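Local coordinates for acetamidase (Bacillus halodurans, PDB 2II1) that probably hydrolyses carbon-nitrogen bonds in linear amides and binds calcium ions, at the interface of chains A and B. Coordinates in Å, arbitrary orientation; residue numbers count along the deposited sequence, not the author numbering. Chains: chain A/B, Acetamidase.

The interface of chains A and B. Residues chain A 98, 189-192, 276; chain B 243, 262, 265-266, 271, 285.
A:Ile192 pushes its side chain against B:Thr243, with B:Leu265 and B:Phe285 as its further side-chain partners, and it hides 70 Å² of its surface there. CB already lies against the methyl CG2 of B:Thr243. With chi1 at 65°, CG1 sits in the crowded position between the backbone N and the carbonyl carbon, and this aims it at the same methyl: CG1 and B:Thr243 CG2 are 3.5 Å apart, close packing for two carbons. The other branch, CG2, touches both CG2 and OG1 of B:Thr243 and comes within 4.0 Å of CE2 on the rim of the B:Phe285 ring. At the tip, CD1 stays against the B:Thr243 methyl while it reaches helix 258-268, where it meets CB of B:Leu265 at 4.1 Å and the carbonyl O of B:Gly262. B:Thr243, on helix 235-253, answers tip to tip, its CG2 anti to its own backbone N. B:Ser266 OG lies beside the A:Glu191-A:Ile192 peptide. Within chain B, CD1 of B:Leu265 packs over one face of the B:Phe285 ring, toward the rim, which may hold the ring in place. An alanine in place of A:Ile192 would probably strip B:Phe285 CE2 and B:Leu265 CB of their partners, leave the B:Thr243 methyl with CB alone among the side-chain contacts just described, and open a gap toward helix 258-268.

Beside this plug the backbones join. B:Leu271 N, at the start of strand 270-275, donates a hydrogen bond of 3.0 Å to A:Asp189 O. Water 2 links that same oxygen to B:Leu265 O, while water 1 bridges A:Asp189 OD2, a carboxylate oxygen, to B:Leu271 O. Further along, CD2 of B:Leu271 rests 3.9 Å from CD1 of A:Ile276, the two side chains crossing at about a right angle. Repeated with the chains exchanged, this patch of loop against helices and strands helps hold the two-fold dimer of the deposited assembly, which may also be the biological one.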
ATOM      1  N   ALA A  98      -2.449  14.204  -6.210  1.00 15.10           N
ATOM      2  CA  ALA A  98      -3.060  14.180  -4.883  1.00 14.48           C
ATOM      3  C   ALA A  98      -2.953  15.509  -4.156  1.00 11.66           C
ATOM      4  O   ALA A  98      -3.820  15.830  -3.364  1.00 11.60           O
ATOM      5  CB  ALA A  98      -2.415  13.091  -4.028  1.00 13.19           C
ATOM      6  N   ASP A 189       5.339   4.346  -3.867  1.00 10.66           N
ATOM      7  CA  ASP A 189       3.959   3.907  -4.012  1.00  9.66           C
ATOM      8  C   ASP A 189       3.019   5.120  -3.925  1.00  9.41           C
ATOM      9  O   ASP A 189       3.130   5.984  -3.028  1.00  8.90           O
ATOM     10  CB  ASP A 189       3.587   2.861  -2.954  1.00  9.10           C
ATOM     11  CG  ASP A 189       4.058   1.456  -3.313  1.00 12.53           C
ATOM     12  OD1 ASP A 189       4.464   1.204  -4.489  1.00 13.39           O
ATOM     13  OD2 ASP A 189       4.010   0.602  -2.407  1.00 13.71           O
ATOM     14  N   GLY A 190       2.094   5.192  -4.866  1.00  9.87           N
ATOM     15  CA  GLY A 190       1.177   6.314  -4.910  1.00  9.46           C
ATOM     16  C   GLY A 190       1.504   7.372  -5.945  1.00 10.63           C
ATOM     17  O   GLY A 190       0.591   8.005  -6.475  1.00  9.05           O
ATOM     18  N   GLU A 191       2.780   7.565  -6.261  1.00 11.44           N
ATOM     19  CA  GLU A 191       3.158   8.614  -7.239  1.00 14.01           C
ATOM     20  C   GLU A 191       2.343   9.905  -6.993  1.00 11.52           C
ATOM     21  O   GLU A 191       1.792  10.516  -7.920  1.00 11.61           O
ATOM     22  CB  GLU A 191       2.925   8.114  -8.652  1.00 11.95           C
ATOM     23  CG  GLU A 191       3.687   8.914  -9.688  1.00 17.01           C
ATOM     24  CD  GLU A 191       3.426   8.451 -11.095  1.00 15.83           C
ATOM     25  OE1 GLU A 191       2.292   7.974 -11.347  1.00 16.19           O
ATOM     26  OE2 GLU A 191       4.357   8.574 -11.940  1.00 12.19           O
ATOM     27  N   ILE A 192       2.279  10.311  -5.725  1.00 13.30           N
ATOM     28  CA  ILE A 192       1.242  11.243  -5.270  1.00 11.22           C
ATOM     29  C   ILE A 192       1.287  12.652  -5.877  1.00 11.54           C
ATOM     30  O   ILE A 192       0.257  13.270  -6.010  1.00 12.05           O
ATOM     31  CB  ILE A 192       1.119  11.326  -3.703  1.00  9.19           C
ATOM     32  CG1 ILE A 192       2.385  11.913  -3.036  1.00 14.74           C
ATOM     33  CG2 ILE A 192       0.727   9.960  -3.156  1.00  7.59           C
ATOM     34  CD1 ILE A 192       2.456  13.479  -3.008  1.00 13.74           C
ATOM     35  N   ILE A 276      -1.990   6.780  -7.619  1.00 10.35           N
ATOM     36  CA  ILE A 276      -3.360   7.323  -7.472  1.00 10.95           C
ATOM     37  C   ILE A 276      -3.653   8.557  -8.321  1.00 13.45           C
ATOM     38  O   ILE A 276      -4.632   9.302  -8.063  1.00 10.46           O
ATOM     39  CB  ILE A 276      -3.711   7.605  -5.980  1.00 11.12           C
ATOM     40  CG1 ILE A 276      -2.818   8.692  -5.381  1.00 13.60           C
ATOM     41  CG2 ILE A 276      -3.565   6.340  -5.163  1.00 15.22           C
ATOM     42  CD1 ILE A 276      -3.290   9.203  -4.032  1.00  9.71           C
TER
ATOM     43  N   THR B 243      -1.832  11.531   2.720  1.00 11.49           N
ATOM     44  CA  THR B 243      -0.752  12.107   1.923  1.00 11.66           C
ATOM     45  C   THR B 243      -0.620  13.585   2.222  1.00 10.45           C
ATOM     46  O   THR B 243       0.492  14.061   2.496  1.00  8.68           O
ATOM     47  CB  THR B 243      -1.001  11.877   0.398  1.00 10.30           C
ATOM     48  OG1 THR B 243      -1.115  10.458   0.155  1.00 10.50           O
ATOM     49  CG2 THR B 243       0.140  12.476  -0.443  1.00  8.67           C
ATOM     50  N   GLY B 262       6.073  17.832  -1.719  1.00 10.98           N
ATOM     51  CA  GLY B 262       5.394  16.943  -2.663  1.00 12.04           C
ATOM     52  C   GLY B 262       6.313  16.086  -3.519  1.00 11.41           C
ATOM     53  O   GLY B 262       6.059  14.908  -3.720  1.00 11.34           O
ATOM     54  N   LEU B 265       7.936  13.366  -1.457  1.00  8.15           N
ATOM     55  CA  LEU B 265       7.031  12.282  -1.119  1.00 10.29           C
ATOM     56  C   LEU B 265       6.785  11.387  -2.335  1.00 13.11           C
ATOM     57  O   LEU B 265       6.756  10.150  -2.208  1.00 14.23           O
ATOM     58  CB  LEU B 265       5.676  12.798  -0.613  1.00 10.33           C
ATOM     59  CG  LEU B 265       5.540  13.549   0.726  1.00 12.15           C
ATOM     60  CD1 LEU B 265       4.069  13.643   1.208  1.00  2.97           C
ATOM     61  CD2 LEU B 265       6.377  12.946   1.801  1.00  9.94           C
ATOM     62  N   SER B 266       6.618  12.016  -3.497  1.00 10.62           N
ATOM     63  CA  SER B 266       6.353  11.304  -4.751  1.00 10.51           C
ATOM     64  C   SER B 266       7.556  10.481  -5.213  1.00 10.55           C
ATOM     65  O   SER B 266       7.383   9.455  -5.870  1.00 12.22           O
ATOM     66  CB  SER B 266       5.898  12.307  -5.832  1.00 12.73           C
ATOM     67  OG  SER B 266       5.234  11.680  -6.922  1.00 12.12           O
ATOM     68  N   LEU B 271       2.707   5.476  -0.097  1.00  8.58           N
ATOM     69  CA  LEU B 271       1.347   5.369   0.381  1.00  8.83           C
ATOM     70  C   LEU B 271       0.985   3.882   0.552  1.00  8.16           C
ATOM     71  O   LEU B 271       1.105   3.114  -0.368  1.00 11.89           O
ATOM     72  CB  LEU B 271       0.421   6.044  -0.599  1.00  6.37           C
ATOM     73  CG  LEU B 271      -1.066   6.146  -0.258  1.00  8.79           C
ATOM     74  CD1 LEU B 271      -1.302   6.882   1.065  1.00  3.62           C
ATOM     75  CD2 LEU B 271      -1.690   6.829  -1.439  1.00 12.39           C
ATOM     76  N   PHE B 285       0.591   7.236   4.971  1.00 10.71           N
ATOM     77  CA  PHE B 285       1.705   7.664   4.146  1.00 11.95           C
ATOM     78  C   PHE B 285       2.990   7.596   4.949  1.00  9.81           C
ATOM     79  O   PHE B 285       3.035   8.138   6.046  1.00 11.46           O
ATOM     80  CB  PHE B 285       1.544   9.094   3.603  1.00 11.76           C
ATOM     81  CG  PHE B 285       2.465   9.344   2.463  1.00 16.42           C
ATOM     82  CD1 PHE B 285       3.811   9.663   2.685  1.00 15.05           C
ATOM     83  CD2 PHE B 285       2.044   9.118   1.162  1.00 12.52           C
ATOM     84  CE1 PHE B 285       4.676   9.827   1.620  1.00  9.60           C
ATOM     85  CE2 PHE B 285       2.911   9.292   0.099  1.00 11.23           C
ATOM     86  CZ  PHE B 285       4.230   9.632   0.339  1.00  9.81           C
TER
HETATM   87  O   HOH W   1       1.427   0.699  -1.288  1.00 11.43           O
HETATM   88  O   HOH W   2       4.388   8.617  -3.464  1.00 13.44           O